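Local coordinates for glutathione S-transferase 2 (Heligmosomoides polygyrus, PDB 1TW9) that catalyses the transfer of glutathione to electrophilic substrates, probably including halide-bearing compounds, at the interface of chains A and B. Sequence-based numbering; all coordinates share one arbitrary frame. Chains: chain A/B, glutathione S-transferase 2.

Contact 1: the interface of chains A and B. Residues chain A 90-91, 93-94, 97; chain B 48, 50, 63.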
loop_
_atom_site.group_PDB
_atom_site.type_symbol
_atom_site.label_atom_id
_atom_site.label_comp_id
_atom_site.label_asym_id
_atom_site.label_seq_id
_atom_site.Cartn_x
_atom_site.Cartn_y
_atom_site.Cartn_z
ATOM N N SER A 90 -7.510 2.274 -0.590
ATOM C CA SER A 90 -7.300 3.695 -0.870
ATOM C C SER A 90 -7.243 4.470 0.465
ATOM O O SER A 90 -6.419 5.378 0.607
ATOM C CB SER A 90 -8.373 4.290 -1.814
ATOM O OG SER A 90 -9.587 4.472 -1.139
ATOM N N LEU A 91 -8.081 4.090 1.445
ATOM C CA LEU A 91 -8.086 4.781 2.744
ATOM C C LEU A 91 -6.774 4.501 3.516
ATOM O O LEU A 91 -6.263 5.361 4.211
ATOM C CB LEU A 91 -9.319 4.359 3.558
ATOM C CG LEU A 91 -10.568 5.086 3.011
ATOM C CD1 LEU A 91 -11.732 4.235 3.377
ATOM C CD2 LEU A 91 -10.604 6.451 3.641
ATOM N N ASP A 93 -3.944 3.804 2.177
ATOM C CA ASP A 93 -2.874 4.556 1.522
ATOM C C ASP A 93 -2.950 6.056 1.870
ATOM O O ASP A 93 -1.948 6.721 2.015
ATOM C CB ASP A 93 -3.065 4.470 0.062
ATOM C CG ASP A 93 -2.463 3.262 -0.545
ATOM O OD1 ASP A 93 -1.625 2.607 0.147
ATOM O OD2 ASP A 93 -2.708 2.968 -1.772
ATOM N N ALA A 94 -4.142 6.599 1.928
ATOM C CA ALA A 94 -4.312 7.985 2.432
ATOM C C ALA A 94 -3.782 8.107 3.836
ATOM O O ALA A 94 -3.188 9.119 4.197
ATOM C CB ALA A 94 -5.756 8.400 2.379
ATOM N N ASP A 97 0.003 8.397 3.659
ATOM C CA ASP A 97 0.368 9.760 3.278
ATOM C C ASP A 97 0.264 10.742 4.434
ATOM O O ASP A 97 1.181 11.522 4.705
ATOM C CB ASP A 97 -0.548 10.261 2.156
ATOM C CG ASP A 97 -0.297 9.566 0.840
ATOM O OD1 ASP A 97 0.801 9.002 0.661
ATOM O OD2 ASP A 97 -1.148 9.559 -0.094
ATOM N N PHE B 48 -9.163 12.350 -1.966
ATOM C CA PHE B 48 -8.163 12.839 -1.043
ATOM C C PHE B 48 -7.406 14.065 -1.591
ATOM O O PHE B 48 -6.220 14.328 -1.232
ATOM C CB PHE B 48 -7.194 11.747 -0.771
ATOM C CG PHE B 48 -7.843 10.522 -0.272
ATOM C CD1 PHE B 48 -7.920 9.374 -1.086
ATOM C CD2 PHE B 48 -8.434 10.502 0.942
ATOM C CE1 PHE B 48 -8.589 8.239 -0.667
ATOM C CE2 PHE B 48 -9.081 9.312 1.364
ATOM C CZ PHE B 48 -9.172 8.248 0.538
ATOM N N GLN B 50 -6.212 14.627 -4.579
ATOM C CA GLN B 50 -5.001 14.328 -5.347
ATOM C C GLN B 50 -5.348 13.436 -6.512
ATOM O O GLN B 50 -6.442 12.839 -6.560
ATOM C CB GLN B 50 -3.961 13.612 -4.504
ATOM C CG GLN B 50 -3.436 14.365 -3.302
ATOM C CD GLN B 50 -2.851 13.359 -2.322
ATOM O OE1 GLN B 50 -3.545 12.852 -1.397
ATOM N NE2 GLN B 50 -1.638 12.957 -2.595
ATOM N N GLN B 63 -5.737 6.746 -5.299
ATOM C CA GLN B 63 -4.458 6.293 -4.711
ATOM C C GLN B 63 -3.846 5.295 -5.685
ATOM O O GLN B 63 -4.444 4.251 -6.042
ATOM C CB GLN B 63 -4.594 5.713 -3.319
ATOM C CG GLN B 63 -5.101 6.667 -2.259
ATOM C CD GLN B 63 -4.065 7.683 -1.755
ATOM O OE1 GLN B 63 -4.406 8.779 -1.219
ATOM N NE2 GLN B 63 -2.816 7.347 -1.921
#

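Contact 2: the interface of chains A and B. Residues chain A 61, 66, 70; chain B 82-83, 86-87, 89.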
loop_
_atom_site.group_PDB
_atom_site.type_symbol
_atom_site.label_atom_id
_atom_site.label_comp_id
_atom_site.label_asym_id
_atom_site.label_seq_id
_atom_site.Cartn_x
_atom_site.Cartn_y
_atom_site.Cartn_z
ATOM N N LEU A 61 6.306 -13.147 4.598
ATOM C CA LEU A 61 5.649 -12.044 3.945
ATOM C C LEU A 61 5.935 -10.784 4.758
ATOM O O LEU A 61 5.557 -10.710 5.955
ATOM C CB LEU A 61 4.149 -12.257 3.916
ATOM C CG LEU A 61 3.251 -11.066 3.411
ATOM C CD1 LEU A 61 3.565 -10.707 1.944
ATOM C CD2 LEU A 61 1.782 -11.306 3.601
ATOM N N ALA A 66 0.868 -4.975 3.496
ATOM C CA ALA A 66 0.723 -6.229 2.698
ATOM C C ALA A 66 0.248 -7.401 3.593
ATOM O O ALA A 66 -0.568 -8.191 3.211
ATOM C CB ALA A 66 1.981 -6.567 2.040
ATOM N N TYR A 70 -3.456 -9.099 3.454
ATOM C CA TYR A 70 -3.452 -10.554 3.316
ATOM C C TYR A 70 -4.303 -11.266 4.401
ATOM O O TYR A 70 -5.153 -12.091 4.110
ATOM C CB TYR A 70 -2.013 -11.082 3.328
ATOM C CG TYR A 70 -1.941 -12.595 3.446
ATOM C CD1 TYR A 70 -2.172 -13.402 2.314
ATOM C CD2 TYR A 70 -1.676 -13.242 4.637
ATOM C CE1 TYR A 70 -2.215 -14.707 2.393
ATOM C CE2 TYR A 70 -1.687 -14.547 4.677
ATOM C CZ TYR A 70 -1.882 -15.295 3.572
ATOM O OH TYR A 70 -1.899 -16.689 3.759
ATOM N N PRO B 82 -3.914 -15.926 -3.116
ATOM C CA PRO B 82 -3.807 -14.882 -2.121
ATOM C C PRO B 82 -2.433 -14.585 -1.611
ATOM O O PRO B 82 -2.107 -13.393 -1.473
ATOM C CB PRO B 82 -4.745 -15.365 -1.001
ATOM C CG PRO B 82 -5.741 -16.170 -1.730
ATOM C CD PRO B 82 -5.038 -16.851 -2.855
ATOM N N PHE B 83 -1.567 -15.596 -1.410
ATOM C CA PHE B 83 -0.210 -15.318 -0.883
ATOM C C PHE B 83 0.608 -14.686 -1.987
ATOM O O PHE B 83 1.355 -13.778 -1.743
ATOM C CB PHE B 83 0.440 -16.575 -0.418
ATOM C CG PHE B 83 1.573 -16.351 0.486
ATOM C CD1 PHE B 83 1.380 -15.926 1.768
ATOM C CD2 PHE B 83 2.889 -16.540 0.051
ATOM C CE1 PHE B 83 2.436 -15.728 2.597
ATOM C CE2 PHE B 83 3.972 -16.362 0.917
ATOM C CZ PHE B 83 3.747 -15.943 2.177
ATOM N N ALA B 86 -0.173 -11.136 -2.100
ATOM C CA ALA B 86 0.425 -10.448 -0.958
ATOM C C ALA B 86 1.913 -10.215 -1.199
ATOM O O ALA B 86 2.433 -9.177 -0.871
ATOM C CB ALA B 86 0.200 -11.215 0.295
ATOM N N LEU B 87 2.608 -11.187 -1.759
ATOM C CA LEU B 87 4.026 -11.005 -2.110
ATOM C C LEU B 87 4.252 -9.906 -3.102
ATOM O O LEU B 87 5.130 -9.082 -2.926
ATOM C CB LEU B 87 4.645 -12.306 -2.619
ATOM C CG LEU B 87 4.821 -13.466 -1.611
ATOM C CD1 LEU B 87 5.244 -14.749 -2.384
ATOM C CD2 LEU B 87 5.816 -13.061 -0.542
ATOM N N ASP B 89 2.229 -7.330 -3.483
ATOM C CA ASP B 89 1.979 -6.131 -2.667
ATOM C C ASP B 89 3.217 -5.753 -1.827
ATOM O O ASP B 89 3.565 -4.594 -1.705
ATOM C CB ASP B 89 0.875 -6.377 -1.667
ATOM C CG ASP B 89 -0.498 -6.447 -2.262
ATOM O OD1 ASP B 89 -0.706 -5.963 -3.411
ATOM O OD2 ASP B 89 -1.477 -6.839 -1.541
HETATM O O HOH W 1 -1.625 -8.329 0.661
#

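Contact 3: the interface of chains A and B. Residues chain A 47-49; chain B 135.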
loop_
_atom_site.group_PDB
_atom_site.type_symbol
_atom_site.label_atom_id
_atom_site.label_comp_id
_atom_site.label_asym_id
_atom_site.label_seq_id
_atom_site.Cartn_x
_atom_site.Cartn_y
_atom_site.Cartn_z
ATOM N N PRO A 47 12.839 -10.244 4.396
ATOM C CA PRO A 47 12.787 -9.950 2.965
ATOM C C PRO A 47 13.344 -8.605 2.541
ATOM O O PRO A 47 14.071 -8.517 1.542
ATOM C CB PRO A 47 11.319 -10.061 2.654
ATOM C CG PRO A 47 10.828 -11.136 3.597
ATOM C CD PRO A 47 11.551 -10.746 4.876
ATOM N N PHE A 48 13.085 -7.565 3.317
ATOM C CA PHE A 48 13.591 -6.262 3.029
ATOM C C PHE A 48 14.366 -5.678 4.216
ATOM O O PHE A 48 14.439 -4.463 4.389
ATOM C CB PHE A 48 12.476 -5.334 2.620
ATOM C CG PHE A 48 11.615 -5.917 1.527
ATOM C CD1 PHE A 48 10.358 -6.413 1.843
ATOM C CD2 PHE A 48 12.082 -5.992 0.227
ATOM C CE1 PHE A 48 9.578 -6.999 0.865
ATOM C CE2 PHE A 48 11.297 -6.544 -0.790
ATOM C CZ PHE A 48 10.061 -7.059 -0.459
ATOM N N GLY A 49 14.931 -6.556 5.012
ATOM C CA GLY A 49 15.772 -6.132 6.164
ATOM C C GLY A 49 15.014 -5.457 7.307
ATOM O O GLY A 49 15.600 -4.725 8.125
ATOM N N PHE B 135 17.422 -6.490 -2.764
ATOM C CA PHE B 135 16.202 -7.155 -2.357
ATOM C C PHE B 135 15.439 -7.723 -3.561
ATOM O O PHE B 135 15.048 -8.877 -3.529
ATOM C CB PHE B 135 15.296 -6.183 -1.562
ATOM C CG PHE B 135 15.871 -5.701 -0.252
ATOM C CD1 PHE B 135 15.624 -4.403 0.184
ATOM C CD2 PHE B 135 16.606 -6.541 0.583
ATOM C CE1 PHE B 135 16.109 -3.955 1.387
ATOM C CE2 PHE B 135 17.104 -6.082 1.774
ATOM C CZ PHE B 135 16.864 -4.776 2.183
#

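Contact 1: the interface of chains A and B
A:Ala94 and its neighbours lie on the regular helix 82-101, while B:Phe48 and B:Gln63 (the latter with a positive phi of 90°) meet them from loops of the other subunit. B:Phe48 occupies the position of, and probably acts as, the aromatic key of the lock-and-key contact known in other glutathione transferases. It sits in the thioredoxin-like N-terminal domain and reaches onto a helix of the partner's helical domain. The methyl CB of A:Ala94 lies over one face of the ring, 3.7 Å from the centroid and offset toward the rim, as a CH-pi contact. The far edge of the ring is met in plane by A:Leu91 CD2, 3.9 Å from B:Phe48 CZ. The A:Ser90 hydroxyl OG also meets this edge in plane, 3.9 Å from B:Phe48 CE1. A leucine in place of B:Phe48 would probably leave the A:Ala94 methyl without its flat aromatic cover and open a gap beside A:Leu91. B:Gln63 bends at chi2 (-76°), which turns its amide along the helix surface. Its CG packs 3.8 Å from A:Asp93 CB. The two side chains run past each other in opposite directions. Farther along, the amide nitrogen NE2 of B:Gln63 gives a weak hydrogen bond of 3.3 Å to the carboxylate oxygen OD2 of A:Asp97. The amide and carboxylate planes are twisted 45° apart.

Contact 2: the interface of chains A and B
A:Tyr70 and B:Phe83 both point CG away from their own backbone N (chi1 169° and -162°), and this swings the two rings together across the dimer interface. They meet edge-to-face, with planes 83° apart and centroids separated by 5.5 Å. B:Phe83 supplies the edge. Its CD1 lies 3.8 Å from A:Tyr70 CZ, the carbon that carries the phenol hydroxyl. The root of the tyrosine side chain rests on B:Ala86, with the two CB atoms 3.8 Å apart. A:Leu61 straddles the same alanine with its two branches. Its CD2 touches the B:Ala86 methyl CB at 3.7 Å, and its CD1 lies against the backbone carbonyl of that residue. A:Leu61 CB lies more loosely above the rim of the B:Phe83 ring, near CE1 and CZ. At the other end, A:Ala66 CB meets B:Asp89 CB at 3.9 Å. A water joins the chains here, 2.8 Å from the carbonyl O of A:Ala66 and 2.7 Å from the carboxylate OD2 of B:Asp89. In the fold, strand 59-62 and helix 64-75 of the glutathione transferase N-terminal domain of chain A lie against helix 82-101 of chain B.

Contact 3: the interface of chains A and B
A:Phe48 and B:Phe135 meet at a slant, each offering a different part to the other. A:Phe48 directs its ring edge at the partner: B:Phe135 CD1 lies in the plane of that ring, 3.9 Å from A:Phe48 CD2. The same CD2 comes within 3.7 Å of the methylene CB of B:Phe135, so the edge also reaches the root of the partner side chain. B:Phe135 instead turns a face, and this face receives backbone. The CA of A:Phe48 stands over the centre of the ring, 3.6 Å from the centroid, in a CH-pi contact. The carbonyl groups on either side of that CA reach different parts of the ring. The O of A:Pro47 approaches CD2 of B:Phe135 at 3.4 Å. B:Phe135 thus lies flat against the loop, while the A:Phe48 ring projects past the CB of B:Phe135. In both phenylalanines CG sits beside the backbone N. For B:Phe135 (chi1 -64°) this carries the ring off helix 125-141 of chain B toward the loop. For A:Phe48 (chi1 -51°) it sets the ring beside A:Pro47, whose CB lies 3.8 Å above the ring plane and supports it from within chain A. A:Phe48 probably plays the key in a lock-and-key type of glutathione transferase dimer contact, here meeting the C-terminal helical domain. The backbone N of A:Gly49 lies loosely near B:Phe135 CZ. The carbonyl O of A:Phe48 lies 3.3 Å from B:Phe135 CZ.

The C-alpha centres of contact 1 and contact 2 are about 20 Å apart, those of contact 2 and contact 3 about 15 Å, and those of contact 1 and contact 3 about 25 Å. Helix 82-101 serves contact 1 from chain A and contact 2 from chain B. Phe48 acts from chain B in contact 1 and from chain A in contact 3. By the two-fold symmetry each Phe48 therefore meets both helix 82-101 and the helix carrying Phe135 (119-142 in chain A) of its partner. All three contacts join the N-terminal domain of one subunit to helices of the other, an arrangement consistent with the dimer typical of glutathione transferases.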